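PDB 4G9Y: PcaV transcriptional regulator from Streptomyces coelicolor, which acts as a ligand-responsive transcription factor of the MarR family, probably binding DNA through its winged helix-turn-helix domain. Local coordinates for the interface of chains A and B. Numbering follows the deposited sequence. Chains: chain A/B, PcaV transcriptional regulator.

Contact 1: the interface of chains A and B. Residues chain A 19-20, 23, 26-27, 120; chain B 139-140, 143-144.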
# COMPACT_ATOMS: atom_id res chain seq x y z
N ARG A 19 -0.92 2.31 -7.60
CA ARG A 19 0.18 2.83 -8.43
C ARG A 19 0.84 4.07 -7.83
O ARG A 19 2.06 4.18 -7.83
CB ARG A 19 -0.31 3.24 -9.83
CG ARG A 19 -0.49 2.13 -10.83
CD ARG A 19 -0.59 2.72 -12.24
NE ARG A 19 0.71 3.21 -12.68
CZ ARG A 19 0.90 4.25 -13.49
NH1 ARG A 19 -0.13 4.96 -13.95
NH2 ARG A 19 2.14 4.59 -13.82
N LEU A 20 0.03 5.00 -7.35
CA LEU A 20 0.54 6.25 -6.79
C LEU A 20 1.37 5.96 -5.56
O LEU A 20 2.44 6.53 -5.35
CB LEU A 20 -0.61 7.18 -6.40
CG LEU A 20 -0.17 8.52 -5.81
CD1 LEU A 20 0.59 9.35 -6.85
CD2 LEU A 20 -1.39 9.29 -5.31
N ALA A 23 4.58 4.23 -6.66
CA ALA A 23 5.49 5.19 -7.28
C ALA A 23 6.24 5.98 -6.21
O ALA A 23 7.43 6.25 -6.35
CB ALA A 23 4.71 6.13 -8.19
N LEU A 26 8.85 3.66 -4.73
CA LEU A 26 9.96 3.55 -5.68
C LEU A 26 10.91 4.74 -5.57
O LEU A 26 12.13 4.57 -5.55
CB LEU A 26 9.44 3.41 -7.12
CG LEU A 26 10.49 3.48 -8.24
CD1 LEU A 26 11.38 2.26 -8.23
CD2 LEU A 26 9.84 3.68 -9.61
N LEU A 27 10.36 5.95 -5.48
CA LEU A 27 11.22 7.13 -5.39
C LEU A 27 11.95 7.21 -4.06
O LEU A 27 13.08 7.70 -3.99
CB LEU A 27 10.42 8.41 -5.62
CG LEU A 27 10.18 8.85 -7.06
CD1 LEU A 27 9.80 10.32 -7.07
CD2 LEU A 27 11.40 8.61 -7.94
N PHE A 120 8.73 14.19 -6.78
CA PHE A 120 7.47 13.45 -6.90
C PHE A 120 6.30 14.29 -7.44
O PHE A 120 5.50 13.83 -8.27
CB PHE A 120 7.12 12.87 -5.52
CG PHE A 120 5.92 11.95 -5.51
CD1 PHE A 120 5.96 10.73 -6.16
CD2 PHE A 120 4.78 12.29 -4.79
CE1 PHE A 120 4.87 9.86 -6.12
CE2 PHE A 120 3.67 11.43 -4.75
CZ PHE A 120 3.72 10.21 -5.41
N VAL B 139 1.64 11.97 -12.16
CA VAL B 139 2.59 11.82 -11.06
C VAL B 139 3.15 10.40 -11.02
O VAL B 139 4.37 10.20 -10.91
CB VAL B 139 1.93 12.18 -9.69
CG1 VAL B 139 2.82 11.77 -8.52
CG2 VAL B 139 1.64 13.68 -9.65
N ALA B 140 2.29 9.40 -11.13
CA ALA B 140 2.78 8.03 -11.08
C ALA B 140 3.66 7.70 -12.29
O ALA B 140 4.68 7.02 -12.17
CB ALA B 140 1.62 7.02 -10.97
N ALA B 143 7.18 9.28 -12.00
CA ALA B 143 8.03 8.66 -11.00
C ALA B 143 8.53 7.31 -11.49
O ALA B 143 9.67 6.95 -11.24
CB ALA B 143 7.28 8.51 -9.63
N GLU B 144 7.69 6.58 -12.19
CA GLU B 144 8.08 5.26 -12.68
C GLU B 144 8.91 5.34 -13.96
O GLU B 144 9.44 4.33 -14.43
CB GLU B 144 6.85 4.37 -12.86
CG GLU B 144 6.19 4.03 -11.53
CD GLU B 144 4.81 3.40 -11.69
OE1 GLU B 144 4.34 3.26 -12.84
OE2 GLU B 144 4.20 3.05 -10.64
O HOH W 1 6.35 12.04 -10.13

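Contact 2: the interface of chains A and B. Residues chain A 133, 136-137, 140-141; chain B 11, 16, 19-20.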
# COMPACT_ATOMS: atom_id res chain seq x y z
N PHE A 133 -3.74 17.80 -3.93
CA PHE A 133 -3.98 17.58 -2.50
C PHE A 133 -5.45 17.69 -2.12
O PHE A 133 -5.97 16.86 -1.37
CB PHE A 133 -3.15 18.53 -1.64
CG PHE A 133 -1.75 18.08 -1.46
CD1 PHE A 133 -1.42 17.19 -0.45
CD2 PHE A 133 -0.76 18.50 -2.33
CE1 PHE A 133 -0.12 16.73 -0.30
CE2 PHE A 133 0.54 18.04 -2.20
CZ PHE A 133 0.86 17.15 -1.18
N ILE A 136 -7.49 14.53 -3.49
CA ILE A 136 -7.17 13.29 -2.82
C ILE A 136 -7.67 13.33 -1.37
O ILE A 136 -8.23 12.35 -0.86
CB ILE A 136 -5.66 12.99 -2.91
CG1 ILE A 136 -5.29 12.72 -4.37
CG2 ILE A 136 -5.30 11.78 -2.06
CD1 ILE A 136 -3.77 12.55 -4.60
N ARG A 137 -7.48 14.46 -0.70
CA ARG A 137 -7.99 14.58 0.67
C ARG A 137 -9.49 14.41 0.75
O ARG A 137 -9.99 13.75 1.65
CB ARG A 137 -7.61 15.90 1.31
CG ARG A 137 -6.19 15.94 1.75
CD ARG A 137 -5.93 17.22 2.52
NE ARG A 137 -4.52 17.29 2.89
CZ ARG A 137 -3.78 18.37 2.70
NH1 ARG A 137 -4.32 19.45 2.16
NH2 ARG A 137 -2.50 18.37 3.06
N ALA A 140 -10.22 10.63 0.26
CA ALA A 140 -9.84 9.80 1.40
C ALA A 140 -10.71 10.11 2.63
O ALA A 140 -11.10 9.20 3.37
CB ALA A 140 -8.35 9.98 1.75
N ASP A 141 -11.03 11.39 2.84
CA ASP A 141 -11.76 11.79 4.04
C ASP A 141 -13.17 11.22 3.98
O ASP A 141 -13.69 10.73 4.99
CB ASP A 141 -11.86 13.33 4.20
CG ASP A 141 -10.52 13.99 4.55
OD1 ASP A 141 -9.50 13.29 4.79
OD2 ASP A 141 -10.49 15.25 4.59
N THR B 11 3.14 19.47 3.57
CA THR B 11 2.31 18.76 2.59
C THR B 11 2.28 17.25 2.82
O THR B 11 1.25 16.71 3.22
CB THR B 11 2.76 19.05 1.14
OG1 THR B 11 4.19 19.03 1.07
CG2 THR B 11 2.25 20.41 0.67
N LEU B 16 -0.17 11.09 2.08
CA LEU B 16 -1.44 11.23 1.40
C LEU B 16 -1.69 10.04 0.47
O LEU B 16 -2.81 9.54 0.39
CB LEU B 16 -1.48 12.53 0.60
CG LEU B 16 -2.88 12.93 0.14
CD1 LEU B 16 -3.81 13.21 1.32
CD2 LEU B 16 -2.84 14.11 -0.81
N ARG B 19 -2.79 7.06 2.52
CA ARG B 19 -4.18 7.28 2.95
C ARG B 19 -5.19 6.93 1.86
O ARG B 19 -6.21 6.31 2.14
CB ARG B 19 -4.43 8.75 3.33
CG ARG B 19 -3.98 9.17 4.69
CD ARG B 19 -4.65 10.50 5.06
NE ARG B 19 -6.06 10.31 5.35
CZ ARG B 19 -7.02 11.20 5.10
NH1 ARG B 19 -6.74 12.38 4.54
NH2 ARG B 19 -8.27 10.90 5.42
N LEU B 20 -4.93 7.37 0.63
CA LEU B 20 -5.84 7.14 -0.48
C LEU B 20 -5.97 5.66 -0.75
O LEU B 20 -7.06 5.14 -0.98
CB LEU B 20 -5.33 7.84 -1.74
CG LEU B 20 -6.23 7.66 -2.97
CD1 LEU B 20 -7.59 8.34 -2.74
CD2 LEU B 20 -5.55 8.24 -4.20

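Contact 1: the interface of chains A and B
A:Arg19 and B:Glu144 meet tip to tip across the seam between helix 13-31 of chain A and the end of helix 126-144 of chain B, and this pair supplies the charged part of the contact. The guanidinium NH2 of A:Arg19 gives a hydrogen bond and salt bridge to carboxylate OE1 of B:Glu144, 2.7 Å away and nearly straight at the hydrogen (175°). OE1 lies in the guanidinium plane, but the donor comes to it from above the carboxylate plane, the two planes being turned 55° apart. The arginine chain, bent at its third torsion, brings a guanidinium face over B:Ala140, whose methyl CB sits beneath the centre of that face, 3.8 Å from CZ of A:Arg19. B:Glu144 is poorly ordered, so the ionic bond may be less constant than its geometry suggests.

Apolar packing makes up much of the remainder. B:Val139 puts its CG1 methyl over a face of the A:Phe120 ring in a CH-pi contact, displaced toward the rim and 3.6 Å from ring atom CZ. The same methyl, anti to the backbone N (chi1 169°), also touches CD1 of A:Leu20, at 3.7 Å. Small side chains let the helices come near: the methyls CB of A:Ala23 and B:Ala143 lie 3.8 Å apart, and CG of A:Leu27 packs alongside the latter. A:Leu26 reaches the last turn of the partner helix with CD2, 3.9 Å from CA of B:Glu144.

A water bridges the chains, lying 2.7 Å from the backbone O of A:Phe120 and 2.8 Å from the backbone O of B:Val139. It thereby joins two carbonyls that could not bond to each other directly.

Together the ionic tip, the alanine-lined seam and the valine on the phenylalanine join the two chains through their terminal helices, the usual mode of dimerisation in MarR proteins.

Contact 2: the interface of chains A and B
B:Leu16 lays its branched end against the side chains of helix 126-144 of chain A, among A:Phe133, A:Ile136 and A:Arg137. Its CD2 methyl lies 3.4 Å from ring atom CD1 of A:Phe133, while CG presses on the CG2 methyl of A:Ile136 at 3.5 Å, a tight fit. CB of B:Leu20 also rests on that A:Ile136 methyl. The other methyl of B:Leu16, CD1, rests against the aliphatic CG of A:Arg137. B:Leu16 can reach all three because its CG stands anti to the backbone N (chi1 -165°). Farther along the ring, CZ of A:Phe133 touches CB of B:Thr11, a poorly ordered residue.

At the polar end, B:Arg19 grips one carboxylate oxygen end-on with two nitrogens, with the A:Ala140 methyl under its face as in the twin contact: NH2 is 2.8 Å and NH1 2.9 Å from OD1 of A:Asp141. Both hydrogen bonds are bent, 149° and 139° at the hydrogen, as one acceptor shared between two donors requires, and the salt bridge runs through the same oxygen. An alanine in place of B:Arg19 would probably leave the A:Asp141 carboxylate without its cationic mate and the A:Ala140 methyl without its cover.

In the second shell, a face of the A:Arg137 guanidinium lies by CD1 of A:Phe133. The patch lies where helix 13-31 of chain B, with the loop before it, runs against helix 126-144 of chain A.

Contact 1 and contact 2 lie about 16 Å apart, measured between the centres of their C-alpha atoms, and both pair helix 13-31 of one chain with helix 126-144 of the other, the chains exchanged. A:Arg19, A:Leu20 and B:Ala140 in contact 1 return as B:Arg19, B:Leu20 and A:Ala140 in contact 2. Twofold symmetry repeats each patch, so the two accounts overlap on one continuous seam, with contact 1 adding helix 100-121. Of the residues known to bind 3,4-dihydroxybenzoate, A:His12, A:His15, A:Arg18 and A:His24 lie in or beside helix 13-31 and A:Ser38 begins helix 38-49, so ligand binding may be coupled to dimer geometry.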